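Local coordinates for protein nicotinate-nucleotide pyrophosphorylase (Francisella tularensis subsp. tularensis, PDB 3TQV) that probably catalyses the conversion of quinolinate and phosphoribosyl pyrophosphate to nicotinate mononucleotide, carbon dioxide and diphosphate in NAD(+) biosynthesis, at residues Tyr172-Glu176 against Asn177-Ser181; His164-Gly167 against Leu168-Ala171; Leu245-Ser248 against Gly249-Arg253. All blocks are in the same frame, centred on the assembly; numbering follows the deposited sequence.

Interaction 1 (Tyr172-Glu176 against Asn177-Ser181); sequences YLIKE and NHIRS
Lys175, at the N-cap position, takes Ile179 N on its carbonyl oxygen, 2.6 Å from Lys175 O, and His178 N makes a weak hydrogen bond to the same atom. One residue further, Arg180 N donates to Glu176 O over 2.7 Å. These backbone bonds start the short helix 176-180 directly after strand 171-174.

Apolar packing joins the end of the strand to the helix. The CG2 branch of Ile174 meets Ile179 CG1 at 3.7 Å, the two side chains crossing at about a right angle, and the same methyl touches His178 CB. The imidazole runs alongside Lys175, pointing the same way, with His178 CD2 3.3 Å from Lys175 CB; Leu173 O lies over one ring face. His178 ND1 also makes a weak hydrogen bond to Thr37 O of the second subunit.

The charged pair is looser. Glu176 has CG anti to the backbone N (chi1 178°) and bends at chi2, bringing OE2 alongside Arg180 CD. Glu176 OE2 stops 4.1 Å from Arg180 NH1, beyond a salt bridge.

The turn therefore rests on backbone bonds and carbon contacts, the exposed charges probably adding little; Lys175, a predicted substrate-binding residue, leads away from the helix to a long, weak ion pair with the bound phosphate.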
loop_
_atom_site.group_PDB
_atom_site.type_symbol
_atom_site.label_atom_id
_atom_site.label_comp_id
_atom_site.label_asym_id
_atom_site.label_seq_id
_atom_site.Cartn_x
_atom_site.Cartn_y
_atom_site.Cartn_z
ATOM N N TYR B 172 23.641 10.163 -2.868
ATOM C CA TYR B 172 24.510 9.296 -2.073
ATOM C C TYR B 172 23.962 9.196 -0.683
ATOM O O TYR B 172 23.585 10.210 -0.129
ATOM C CB TYR B 172 25.909 9.901 -1.952
ATOM C CG TYR B 172 26.869 9.538 -3.043
ATOM C CD1 TYR B 172 27.062 8.209 -3.420
ATOM C CD2 TYR B 172 27.603 10.523 -3.692
ATOM C CE1 TYR B 172 27.969 7.874 -4.425
ATOM C CE2 TYR B 172 28.509 10.204 -4.699
ATOM C CZ TYR B 172 28.687 8.880 -5.065
ATOM O OH TYR B 172 29.583 8.573 -6.065
ATOM N N LEU B 173 23.929 7.996 -0.107
ATOM C CA LEU B 173 23.522 7.845 1.297
ATOM C C LEU B 173 24.442 6.901 2.017
ATOM O O LEU B 173 24.290 5.691 1.920
ATOM C CB LEU B 173 22.073 7.369 1.447
ATOM C CG LEU B 173 21.567 7.279 2.903
ATOM C CD1 LEU B 173 22.039 8.466 3.759
ATOM C CD2 LEU B 173 20.043 7.137 2.987
ATOM N N ILE B 174 25.405 7.464 2.736
ATOM C CA ILE B 174 26.460 6.675 3.365
ATOM C C ILE B 174 26.080 6.275 4.774
ATOM O O ILE B 174 25.890 7.148 5.626
ATOM C CB ILE B 174 27.769 7.448 3.429
ATOM C CG1 ILE B 174 28.185 7.887 2.017
ATOM C CG2 ILE B 174 28.850 6.599 4.108
ATOM C CD1 ILE B 174 29.213 9.002 1.992
ATOM N N LYS B 175 25.993 4.956 5.003
ATOM C CA LYS B 175 25.513 4.362 6.261
ATOM C C LYS B 175 26.615 3.641 7.047
ATOM O O LYS B 175 27.756 3.545 6.583
ATOM C CB LYS B 175 24.364 3.383 5.978
ATOM C CG LYS B 175 23.087 4.055 5.503
ATOM C CD LYS B 175 22.003 3.044 5.174
ATOM C CE LYS B 175 20.668 3.735 4.907
ATOM N NZ LYS B 175 19.929 3.173 3.727
ATOM N N GLU B 176 26.262 3.150 8.240
ATOM C CA GLU B 176 27.155 2.334 9.066
ATOM C C GLU B 176 27.810 1.279 8.181
ATOM O O GLU B 176 29.040 1.195 8.088
ATOM C CB GLU B 176 26.365 1.658 10.215
ATOM C CG GLU B 176 27.182 0.732 11.150
ATOM C CD GLU B 176 26.697 -0.740 11.170
ATOM O OE1 GLU B 176 25.847 -1.127 10.333
ATOM O OE2 GLU B 176 27.176 -1.516 12.033
ATOM N N ASN B 177 26.967 0.487 7.522
ATOM C CA ASN B 177 27.422 -0.564 6.617
ATOM C C ASN B 177 28.469 -0.048 5.620
ATOM O O ASN B 177 29.442 -0.736 5.345
ATOM C CB ASN B 177 26.232 -1.240 5.892
ATOM C CG ASN B 177 25.333 -2.086 6.840
ATOM O OD1 ASN B 177 24.100 -1.968 6.822
ATOM N ND2 ASN B 177 25.954 -2.955 7.641
ATOM N N HIS B 178 28.281 1.166 5.094
ATOM C CA HIS B 178 29.222 1.742 4.121
ATOM C C HIS B 178 30.458 2.308 4.802
ATOM O O HIS B 178 31.575 2.184 4.293
ATOM C CB HIS B 178 28.584 2.876 3.311
ATOM C CG HIS B 178 27.260 2.532 2.708
ATOM N ND1 HIS B 178 27.131 2.060 1.422
ATOM C CD2 HIS B 178 26.004 2.619 3.207
ATOM C CE1 HIS B 178 25.852 1.855 1.158
ATOM N NE2 HIS B 178 25.147 2.187 2.225
ATOM N N ILE B 179 30.237 2.968 5.934
ATOM C CA ILE B 179 31.314 3.560 6.716
ATOM C C ILE B 179 32.262 2.479 7.215
ATOM O O ILE B 179 33.480 2.655 7.205
ATOM C CB ILE B 179 30.753 4.329 7.924
ATOM C CG1 ILE B 179 30.183 5.671 7.472
ATOM C CG2 ILE B 179 31.822 4.530 8.986
ATOM C CD1 ILE B 179 29.172 6.248 8.443
ATOM N N ARG B 180 31.694 1.362 7.656
ATOM C CA ARG B 180 32.495 0.221 8.085
ATOM C C ARG B 180 33.460 -0.257 6.984
ATOM O O ARG B 180 34.646 -0.485 7.236
ATOM C CB ARG B 180 31.583 -0.922 8.532
ATOM C CG ARG B 180 30.823 -0.689 9.849
ATOM C CD ARG B 180 30.083 -1.968 10.249
ATOM N NE ARG B 180 30.833 -3.131 9.785
ATOM C CZ ARG B 180 30.478 -4.397 9.963
ATOM N NH1 ARG B 180 29.364 -4.706 10.614
ATOM N NH2 ARG B 180 31.252 -5.361 9.488
ATOM N N SER B 181 32.942 -0.386 5.763
ATOM C CA SER B 181 33.731 -0.855 4.625
ATOM C C SER B 181 34.578 0.226 3.969
ATOM O O SER B 181 34.260 1.410 4.034
ATOM C CB SER B 181 32.823 -1.489 3.575
ATOM O OG SER B 181 32.273 -2.702 4.062
#

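Interaction 2 (His164-Gly167 against Leu168-Ala171). With PO4 (phosphate ion), chain F.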
loop_
_atom_site.group_PDB
_atom_site.type_symbol
_atom_site.label_atom_id
_atom_site.label_comp_id
_atom_site.label_asym_id
_atom_site.label_seq_id
_atom_site.Cartn_x
_atom_site.Cartn_y
_atom_site.Cartn_z
ATOM N N HIS B 164 12.965 13.426 -0.302
ATOM C CA HIS B 164 14.304 12.880 -0.115
ATOM C C HIS B 164 14.649 12.181 -1.428
ATOM O O HIS B 164 13.833 12.152 -2.339
ATOM C CB HIS B 164 14.276 11.883 1.032
ATOM C CG HIS B 164 15.619 11.360 1.425
ATOM N ND1 HIS B 164 16.543 12.118 2.106
ATOM C CD2 HIS B 164 16.179 10.141 1.265
ATOM C CE1 HIS B 164 17.622 11.394 2.335
ATOM N NE2 HIS B 164 17.424 10.188 1.840
ATOM N N ARG B 165 15.843 11.617 -1.542
ATOM C CA ARG B 165 16.268 11.091 -2.836
ATOM C C ARG B 165 15.237 10.120 -3.423
ATOM O O ARG B 165 14.580 9.390 -2.690
ATOM C CB ARG B 165 17.637 10.428 -2.725
ATOM C CG ARG B 165 17.701 9.357 -1.665
ATOM C CD ARG B 165 18.996 8.573 -1.724
ATOM N NE ARG B 165 18.921 7.366 -0.902
ATOM C CZ ARG B 165 19.857 6.419 -0.845
ATOM N NH1 ARG B 165 20.970 6.517 -1.569
ATOM N NH2 ARG B 165 19.664 5.368 -0.052
ATOM N N ILE B 166 15.082 10.108 -4.741
ATOM C CA ILE B 166 14.182 9.142 -5.358
ATOM C C ILE B 166 14.640 7.693 -5.174
ATOM O O ILE B 166 13.811 6.807 -4.957
ATOM C CB ILE B 166 13.967 9.404 -6.869
ATOM C CG1 ILE B 166 13.555 10.856 -7.104
ATOM C CG2 ILE B 166 12.950 8.404 -7.452
ATOM C CD1 ILE B 166 12.467 11.347 -6.147
ATOM N N GLY B 167 15.945 7.441 -5.264
ATOM C CA GLY B 167 16.430 6.072 -5.225
ATOM C C GLY B 167 17.887 5.839 -4.881
ATOM O O GLY B 167 18.455 6.537 -4.035
ATOM N N LEU B 168 18.497 4.839 -5.519
ATOM C CA LEU B 168 19.901 4.532 -5.248
ATOM C C LEU B 168 20.846 5.244 -6.229
ATOM O O LEU B 168 22.070 5.185 -6.087
ATOM C CB LEU B 168 20.141 3.015 -5.253
ATOM C CG LEU B 168 19.395 2.175 -4.200
ATOM C CD1 LEU B 168 19.349 0.692 -4.577
ATOM C CD2 LEU B 168 19.955 2.359 -2.782
ATOM N N PHE B 169 20.267 5.944 -7.201
ATOM C CA PHE B 169 21.042 6.526 -8.293
ATOM C C PHE B 169 21.209 8.057 -8.229
ATOM O O PHE B 169 22.268 8.578 -8.564
ATOM C CB PHE B 169 20.410 6.131 -9.626
ATOM C CG PHE B 169 18.973 6.517 -9.735
ATOM C CD1 PHE B 169 18.616 7.793 -10.141
ATOM C CD2 PHE B 169 17.978 5.615 -9.407
ATOM C CE1 PHE B 169 17.298 8.157 -10.226
ATOM C CE2 PHE B 169 16.648 5.961 -9.493
ATOM C CZ PHE B 169 16.304 7.235 -9.903
ATOM N N ASP B 170 20.176 8.778 -7.815
ATOM C CA ASP B 170 20.228 10.241 -7.857
ATOM C C ASP B 170 20.999 10.894 -6.698
ATOM O O ASP B 170 21.313 12.088 -6.743
ATOM C CB ASP B 170 18.813 10.848 -7.983
ATOM C CG ASP B 170 17.814 10.290 -6.953
ATOM O OD1 ASP B 170 18.076 9.234 -6.339
ATOM O OD2 ASP B 170 16.745 10.908 -6.779
ATOM N N ALA B 171 21.308 10.119 -5.666
ATOM C CA ALA B 171 21.934 10.701 -4.495
ATOM C C ALA B 171 22.697 9.676 -3.671
ATOM O O ALA B 171 22.439 8.475 -3.768
ATOM C CB ALA B 171 20.908 11.384 -3.659
HETATM P P PO4 F . 16.519 6.212 1.883
HETATM O O1 PO4 F . 16.952 6.972 3.100
HETATM O O2 PO4 F . 15.066 5.841 1.986
HETATM O O3 PO4 F . 16.746 7.056 0.667
HETATM O O4 PO4 F . 17.353 4.973 1.760
#
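Arg165 reaches along Ala171 to a phosphate ion, probably from the crystallisation liquor. Its NE donates to phosphate O3 at 2.7 Å and its NH2 to O4 at 3.0 Å, both almost straight, so two neighbouring N-H groups grip two oxygens of the anion. The remaining nitrogen, NH1, turns back to the loop: Arg165 NH1 is 3.3 Å from Ala171 O, which lies in the guanidinium plane, although the donor stands well above the carbonyl plane. These three bonds should fix the rotation of the group.

Behind it, Arg165 CB packs on Ala171 CB at 3.5 Å. With CG set between the backbone N and the carbonyl carbon (chi1 55°), the chain runs extended to NE, carrying NE and NH2 to the phosphate while CB and CD stay against Ala171 CB.

Further out, Asp170 folds its carboxylate over the turn. Ile166 N meets the syn lone pair of Asp170 OD2 at 2.7 Å, and Gly167 N reaches Asp170 OD1 at 3.0 Å, 21° out of the carboxylate plane. Lys153 NZ of helix 149-159 hydrogen-bonds to Arg165 O, and Thr37 of the second subunit packs on Arg165.

Phosphate is also bound by Arg142 N, consistent with an anion-binding part of the predicted substrate site in a quinolinate phosphoribosyltransferase.

Interaction 3 (Leu245-Ser248 against Gly249-Arg253)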
loop_
_atom_site.group_PDB
_atom_site.type_symbol
_atom_site.label_atom_id
_atom_site.label_comp_id
_atom_site.label_asym_id
_atom_site.label_seq_id
_atom_site.Cartn_x
_atom_site.Cartn_y
_atom_site.Cartn_z
ATOM N N LEU B 245 20.654 19.325 8.222
ATOM C CA LEU B 245 20.381 18.212 9.137
ATOM C C LEU B 245 18.998 17.627 8.890
ATOM O O LEU B 245 18.010 18.370 8.758
ATOM C CB LEU B 245 20.457 18.652 10.602
ATOM C CG LEU B 245 21.785 18.841 11.321
ATOM C CD1 LEU B 245 21.512 19.191 12.776
ATOM C CD2 LEU B 245 22.665 17.605 11.227
ATOM N N GLU B 246 18.940 16.294 8.847
ATOM C CA GLU B 246 17.697 15.533 8.701
ATOM C C GLU B 246 17.583 14.511 9.846
ATOM O O GLU B 246 18.517 13.761 10.105
ATOM C CB GLU B 246 17.675 14.861 7.320
ATOM C CG GLU B 246 16.573 13.840 7.097
ATOM C CD GLU B 246 16.732 13.053 5.785
ATOM O OE1 GLU B 246 17.830 13.039 5.188
ATOM O OE2 GLU B 246 15.738 12.445 5.342
ATOM N N VAL B 247 16.450 14.504 10.548
ATOM C CA VAL B 247 16.271 13.636 11.730
ATOM C C VAL B 247 15.457 12.372 11.446
ATOM O O VAL B 247 14.335 12.449 10.973
ATOM C CB VAL B 247 15.607 14.384 12.925
ATOM C CG1 VAL B 247 15.100 13.382 13.974
ATOM C CG2 VAL B 247 16.559 15.376 13.552
ATOM N N SER B 248 16.033 11.208 11.739
ATOM C CA SER B 248 15.346 9.928 11.565
ATOM C C SER B 248 15.319 9.150 12.868
ATOM O O SER B 248 16.325 9.083 13.567
ATOM C CB SER B 248 16.041 9.083 10.504
ATOM O OG SER B 248 15.428 7.814 10.400
ATOM N N GLY B 249 14.176 8.556 13.191
ATOM C CA GLY B 249 14.040 7.801 14.425
ATOM C C GLY B 249 12.615 7.321 14.591
ATOM O O GLY B 249 11.930 7.718 15.531
ATOM N N ASN B 250 12.181 6.482 13.652
ATOM C CA ASN B 250 10.809 5.976 13.582
ATOM C C ASN B 250 9.768 7.009 14.008
ATOM O O ASN B 250 9.067 6.819 14.994
ATOM C CB ASN B 250 10.680 4.691 14.416
ATOM C CG ASN B 250 9.371 3.949 14.168
ATOM O OD1 ASN B 250 8.700 4.157 13.149
ATOM N ND2 ASN B 250 9.010 3.073 15.100
ATOM N N ILE B 251 9.665 8.093 13.251
ATOM C CA ILE B 251 8.837 9.233 13.641
ATOM C C ILE B 251 7.382 9.151 13.164
ATOM O O ILE B 251 7.107 8.714 12.046
ATOM C CB ILE B 251 9.492 10.537 13.172
ATOM C CG1 ILE B 251 10.856 10.680 13.854
ATOM C CG2 ILE B 251 8.608 11.721 13.464
ATOM C CD1 ILE B 251 11.774 11.694 13.200
ATOM N N ASP B 252 6.465 9.552 14.042
ATOM C CA ASP B 252 5.028 9.560 13.761
ATOM C C ASP B 252 4.355 10.838 14.293
ATOM O O ASP B 252 5.007 11.711 14.876
ATOM C CB ASP B 252 4.351 8.307 14.353
ATOM C CG ASP B 252 4.446 8.242 15.887
ATOM O OD1 ASP B 252 3.454 8.556 16.574
ATOM O OD2 ASP B 252 5.510 7.869 16.417
ATOM N N ARG B 253 3.042 10.923 14.100
ATOM C CA ARG B 253 2.247 12.065 14.539
ATOM C C ARG B 253 2.400 12.382 16.023
ATOM O O ARG B 253 2.006 13.456 16.484
ATOM C CB ARG B 253 0.771 11.813 14.228
ATOM C CG ARG B 253 0.227 10.564 14.889
ATOM C CD ARG B 253 -1.148 10.188 14.375
ATOM N NE ARG B 253 -1.940 9.598 15.446
ATOM C CZ ARG B 253 -1.648 8.448 16.045
ATOM N NH1 ARG B 253 -0.580 7.750 15.673
ATOM N NH2 ARG B 253 -2.425 7.993 17.020
#
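Ile251 pushes its CD1 methyl against Val247, where strand 244-248 gives way to the following loop. CD1 sits 3.8 Å from Val247 CG1 and 3.5 Å from Val247 O, so the end of the isoleucine covers both a branch of the valine and its carbonyl. The two side chains cross at about a right angle. On the valine, the touching branch is the one opposite the backbone N (chi1 165°); on Ile251, CG1 lies opposite the carbonyl carbon (chi1 -62°) and carries CD1 back toward the strand.

Between them the chain bends through Ser248, Gly249 and Asn250, all predicted to bind substrate. Asn250 takes positive phi and psi, a left-handed conformation that helps turn the chain so that Ile251 faces back. The Asn250 side chain points away from the strand and comes within about 4 Å of a bound phosphate ion. The apolar pair lies beside the Ser248-Asn250 bend, at the C-terminal end of the strand, where parallel α/β barrels commonly place their substrate sites.

Around this corner, Val247 pairs by backbone hydrogen bonds with strand 266-268 and packs on Leu224 of strand 221-225, while Ile259 of helix 256-260 touches both Val247 and Ile251.

From the N terminus, interaction 2 comes first, folding the loop between helix 149-159 and strand 171-174 on itself; interaction 1 then rounds the far end of that strand into helix 176-180, and interaction 3 turns the chain out of strand 244-248 much later. The three follow in series, without nesting or crossing. Interactions 1 and 2 touch through Leu173 CB and Arg165 NH1, 3.3 Å apart, and both meet the second subunit. Interaction 3 reaches interaction 2 where Glu246 packs on His164, but stays about 6 Å from interaction 1 at the nearest atoms. Strands 171-174 and 244-248 share the six-stranded parallel sheet, and each contact contributes predicted substrate-binding residues.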